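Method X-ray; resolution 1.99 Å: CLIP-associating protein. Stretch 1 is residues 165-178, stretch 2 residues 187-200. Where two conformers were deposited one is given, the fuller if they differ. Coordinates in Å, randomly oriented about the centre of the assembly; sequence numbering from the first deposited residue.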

# COMPACT_ATOMS: atom_id res chain seq x y z
N SER A 165 2.49 -9.78 -13.26
CA SER A 165 3.49 -9.71 -14.32
C SER A 165 4.25 -8.41 -14.19
O SER A 165 3.67 -7.32 -14.33
CB SER A 165 2.80 -9.77 -15.68
OG SER A 165 3.69 -9.39 -16.72
N VAL A 166 5.55 -8.50 -13.92
CA VAL A 166 6.36 -7.32 -13.65
C VAL A 166 7.20 -6.88 -14.85
O VAL A 166 7.97 -5.94 -14.74
CB VAL A 166 7.28 -7.52 -12.44
CG1 VAL A 166 6.47 -7.53 -11.15
CG2 VAL A 166 8.08 -8.80 -12.59
N ARG A 167 7.05 -7.56 -15.98
CA ARG A 167 7.85 -7.22 -17.15
C ARG A 167 7.74 -5.72 -17.48
O ARG A 167 8.75 -5.05 -17.70
CB ARG A 167 7.44 -8.05 -18.37
CG ARG A 167 7.69 -7.33 -19.69
CD ARG A 167 7.47 -8.24 -20.89
NE ARG A 167 8.64 -9.07 -21.17
CZ ARG A 167 9.73 -8.64 -21.81
NH1 ARG A 167 9.80 -7.38 -22.22
NH2 ARG A 167 10.74 -9.46 -22.03
N VAL A 168 6.51 -5.21 -17.51
CA VAL A 168 6.26 -3.81 -17.85
C VAL A 168 6.75 -2.86 -16.75
O VAL A 168 6.91 -1.66 -16.98
CB VAL A 168 4.76 -3.57 -18.17
CG1 VAL A 168 3.96 -3.40 -16.90
CG2 VAL A 168 4.59 -2.39 -19.10
N TYR A 169 7.02 -3.41 -15.57
CA TYR A 169 7.60 -2.63 -14.47
C TYR A 169 9.11 -2.41 -14.51
O TYR A 169 9.65 -1.52 -13.83
CB TYR A 169 7.23 -3.27 -13.15
CG TYR A 169 5.82 -2.99 -12.77
CD1 TYR A 169 5.50 -1.93 -11.94
CD2 TYR A 169 4.78 -3.78 -13.24
CE1 TYR A 169 4.21 -1.67 -11.60
CE2 TYR A 169 3.47 -3.52 -12.90
CZ TYR A 169 3.19 -2.46 -12.08
OH TYR A 169 1.89 -2.19 -11.72
N ILE A 170 9.81 -3.20 -15.31
CA ILE A 170 11.27 -3.08 -15.32
C ILE A 170 11.74 -1.67 -15.71
O ILE A 170 12.60 -1.11 -15.03
CB ILE A 170 11.96 -4.16 -16.16
CG1 ILE A 170 11.44 -5.53 -15.73
CG2 ILE A 170 13.47 -4.08 -15.97
CD1 ILE A 170 11.51 -5.75 -14.24
N PRO A 171 11.17 -1.08 -16.77
CA PRO A 171 11.72 0.24 -17.11
C PRO A 171 11.44 1.32 -16.04
O PRO A 171 12.37 2.05 -15.68
CB PRO A 171 11.08 0.56 -18.47
CG PRO A 171 10.72 -0.78 -19.04
CD PRO A 171 10.32 -1.62 -17.85
N PRO A 172 10.20 1.43 -15.51
CA PRO A 172 10.08 2.41 -14.44
C PRO A 172 10.93 2.12 -13.20
O PRO A 172 11.44 3.07 -12.60
CB PRO A 172 8.58 2.38 -14.09
CG PRO A 172 8.02 1.20 -14.78
CD PRO A 172 8.90 0.92 -15.95
N VAL A 173 11.07 0.86 -12.80
CA VAL A 173 11.95 0.56 -11.67
C VAL A 173 13.40 0.95 -12.01
O VAL A 173 14.13 1.52 -11.19
CB VAL A 173 11.88 -0.92 -11.27
CG1 VAL A 173 13.01 -1.26 -10.27
CG2 VAL A 173 10.51 -1.25 -10.69
N CYS A 174 13.81 0.67 -13.24
CA CYS A 174 15.16 1.05 -13.65
C CYS A 174 15.35 2.57 -13.61
O CYS A 174 16.41 3.05 -13.23
CB CYS A 174 15.50 0.48 -15.02
SG CYS A 174 15.87 -1.31 -15.00
N ALA A 175 14.32 3.32 -14.00
CA ALA A 175 14.38 4.78 -13.90
C ALA A 175 14.68 5.24 -12.48
O ALA A 175 15.37 6.24 -12.29
CB ALA A 175 13.07 5.41 -14.39
N LEU A 176 14.17 4.52 -11.49
CA LEU A 176 14.44 4.86 -10.10
C LEU A 176 15.87 4.58 -9.62
O LEU A 176 16.26 5.04 -8.55
CB LEU A 176 13.41 4.22 -9.16
CG LEU A 176 11.99 4.79 -9.31
CD1 LEU A 176 11.09 4.27 -8.21
CD2 LEU A 176 12.01 6.31 -9.29
N LEU A 177 16.64 3.82 -10.41
CA LEU A 177 18.07 3.67 -10.13
C LEU A 177 18.78 5.02 -10.15
O LEU A 177 19.76 5.21 -9.44
CB LEU A 177 18.75 2.72 -11.14
CG LEU A 177 18.34 1.25 -11.05
CD1 LEU A 177 18.90 0.44 -12.22
CD2 LEU A 177 18.79 0.65 -9.73
N GLY A 178 18.28 5.96 -10.95
CA GLY A 178 18.83 7.30 -11.00
C GLY A 178 18.02 8.33 -10.20
O GLY A 178 18.07 9.53 -10.49
N ALA A 187 16.68 1.10 -2.93
CA ALA A 187 15.45 0.32 -2.95
C ALA A 187 15.19 -0.26 -4.34
O ALA A 187 14.71 -1.39 -4.47
CB ALA A 187 14.27 1.19 -2.53
N ALA A 188 15.47 0.53 -5.36
CA ALA A 188 15.25 0.12 -6.74
C ALA A 188 16.15 -1.09 -7.05
O ALA A 188 15.72 -2.04 -7.70
CB ALA A 188 15.55 1.27 -7.69
N ILE A 189 17.39 -1.03 -6.57
CA ILE A 189 18.33 -2.14 -6.74
C ILE A 189 17.77 -3.40 -6.12
O ILE A 189 17.65 -4.42 -6.78
CB ILE A 189 19.69 -1.84 -6.08
CG1 ILE A 189 20.38 -0.68 -6.81
CG2 ILE A 189 20.57 -3.08 -6.11
CD1 ILE A 189 21.59 -0.15 -6.08
N GLN A 190 17.43 -3.32 -4.84
CA GLN A 190 16.89 -4.48 -4.14
C GLN A 190 15.61 -5.00 -4.78
O GLN A 190 15.37 -6.21 -4.77
CB GLN A 190 16.69 -4.20 -2.65
CG GLN A 190 16.51 -5.47 -1.84
CD GLN A 190 17.67 -6.43 -2.02
OE1 GLN A 190 18.81 -6.00 -2.24
NE2 GLN A 190 17.40 -7.72 -1.92
N THR A 191 14.80 -4.12 -5.36
CA THR A 191 13.55 -4.54 -6.02
C THR A 191 13.83 -5.42 -7.24
O THR A 191 13.16 -6.43 -7.47
CB THR A 191 12.69 -3.32 -6.45
OG1 THR A 191 12.31 -2.57 -5.30
CG2 THR A 191 11.44 -3.78 -7.18
N LEU A 192 14.81 -5.02 -8.05
CA LEU A 192 15.22 -5.83 -9.20
C LEU A 192 15.77 -7.18 -8.75
O LEU A 192 15.54 -8.21 -9.38
CB LEU A 192 16.25 -5.08 -10.03
CG LEU A 192 15.64 -3.86 -10.74
CD1 LEU A 192 16.75 -3.00 -11.32
CD2 LEU A 192 14.67 -4.32 -11.83
N VAL A 193 16.49 -7.16 -7.63
CA VAL A 193 17.02 -8.39 -7.07
C VAL A 193 15.87 -9.31 -6.64
O VAL A 193 15.88 -10.50 -6.94
CB VAL A 193 18.00 -8.11 -5.91
CG1 VAL A 193 18.33 -9.40 -5.15
CG2 VAL A 193 19.28 -7.47 -6.44
N GLU A 194 14.87 -8.75 -5.96
CA GLU A 194 13.68 -9.52 -5.57
C GLU A 194 12.92 -10.04 -6.79
O GLU A 194 12.43 -11.17 -6.78
CB GLU A 194 12.73 -8.67 -4.70
CG GLU A 194 13.39 -7.98 -3.51
CD GLU A 194 13.93 -8.95 -2.46
OE1 GLU A 194 13.53 -10.14 -2.45
OE2 GLU A 194 14.76 -8.51 -1.64
N ILE A 195 12.83 -9.23 -7.85
CA ILE A 195 12.18 -9.66 -9.08
C ILE A 195 13.00 -10.79 -9.73
O ILE A 195 12.45 -11.74 -10.28
CB ILE A 195 12.00 -8.50 -10.08
CG1 ILE A 195 10.82 -7.60 -9.66
CG2 ILE A 195 11.81 -9.04 -11.49
CD1 ILE A 195 10.75 -6.27 -10.46
N TYR A 196 14.31 -10.69 -9.66
CA TYR A 196 15.14 -11.79 -10.17
C TYR A 196 14.75 -13.14 -9.54
O TYR A 196 14.75 -14.17 -10.22
CB TYR A 196 16.62 -11.51 -9.96
CG TYR A 196 17.52 -12.67 -10.39
CD1 TYR A 196 17.83 -12.87 -11.72
CD2 TYR A 196 18.04 -13.54 -9.45
CE1 TYR A 196 18.65 -13.94 -12.12
CE2 TYR A 196 18.85 -14.60 -9.82
CZ TYR A 196 19.15 -14.80 -11.15
OH TYR A 196 19.96 -15.86 -11.51
N LYS A 197 14.42 -13.13 -8.26
CA LYS A 197 14.06 -14.38 -7.58
C LYS A 197 12.87 -15.07 -8.23
O LYS A 197 12.77 -16.29 -8.21
CB LYS A 197 13.83 -14.15 -6.09
CG LYS A 197 15.10 -13.81 -5.33
CD LYS A 197 14.77 -13.33 -3.92
CE LYS A 197 16.02 -12.80 -3.23
NZ LYS A 197 15.71 -12.26 -1.88
N HIS A 198 11.97 -14.28 -8.82
CA HIS A 198 10.75 -14.84 -9.42
C HIS A 198 10.92 -15.09 -10.91
O HIS A 198 10.36 -16.04 -11.46
CB HIS A 198 9.57 -13.89 -9.19
CG HIS A 198 9.11 -13.84 -7.77
ND1 HIS A 198 8.03 -14.55 -7.31
CD2 HIS A 198 9.60 -13.16 -6.70
CE1 HIS A 198 7.87 -14.33 -6.02
NE2 HIS A 198 8.82 -13.49 -5.63
N VAL A 199 11.70 -14.24 -11.55
CA VAL A 199 11.77 -14.19 -13.00
C VAL A 199 12.98 -14.96 -13.57
O VAL A 199 12.91 -15.52 -14.66
CB VAL A 199 11.75 -12.72 -13.46
CG1 VAL A 199 12.29 -12.57 -14.86
CG2 VAL A 199 10.33 -12.17 -13.35
N GLY A 200 14.07 -15.00 -12.83
CA GLY A 200 15.22 -15.78 -13.26
C GLY A 200 16.10 -15.05 -14.26
O GLY A 200 16.00 -13.83 -14.44

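The two stretches run roughly antiparallel, with an angle of 149° between the N-to-C directions of helix 170-175 and helix 187-199 and a closest approach of 9.3 Å between their axes. A short 3-10 segment, 167-169, leads into the first helix. The backbones are not evenly spaced: the CA atoms of Val166 and Ile195 lie 7.8 Å apart, whereas those of Leu177 and Ala188 come within 5.7 Å. No hydrogen bond crosses the interface, and the 476 Å² buried between the stretches is held by apolar packing.

At the close end the methyl group of Ala188 is the bump, and the backbone around Val173 to Leu177 supplies the hollow. Ala188 CB sits 3.8 Å from Val173 O and 3.8 Å from Leu176 C, while Leu176 CB and Leu177 CD2 each approach Ala188 CB to 3.9 Å. So small a side chain lets the main chains draw near each other. Leu177 starts out sideways, but its end comes nearer to the second helix, where CD2 rests 3.6 Å from Ile189 CG1 and CD1 lies 4.2 Å from Leu192 CD1.

One turn further along the second helix, Leu192 is the larger bump, and it has the largest area covered by the opposing stretch. It points toward a pocket formed by Ile170, Val173, Cys174 and Leu177. Val173 CG1 packs 3.7 Å from Leu192 CG, at the fork of the leucine. The two methyls of that fork then diverge: Leu192 CD2 lies 4.2 Å from Ile170 CD1, and Leu192 CD1 lies 4.1 Å from Cys174 SG, a polarizable sulfur well suited to such a neighbour. Thr191 adds its methyl, with CG2 4.3 Å from Val173 CG1, while its hydroxyl is turned back on its own helix, Thr191 OG1 donating to Ala187 O at 2.8 Å.

At the wider end, branched side chains span the gap. Ile170 CD1 reaches Ile195 CD1 at 3.9 Å, so that the tip of Ile170 touches both Leu192 and Ile195. Val166, ahead of the 3-10 segment, directs CG2 between two residues one turn apart, 3.9 Å from Ile195 CG2 and 4.1 Å from Val199 CG2. Beyond Val199 the helical conformation ends at Gly200, whose positive phi would jam a CB against the preceding carbonyl oxygen.

Polar groups of the second helix pair away from this seam: Glu194 accepts a hydrogen bond from Gln190 (NE2 to OE2, 2.8 Å) and forms a salt bridge with Lys197 (OE1 to NZ, 3.1 Å).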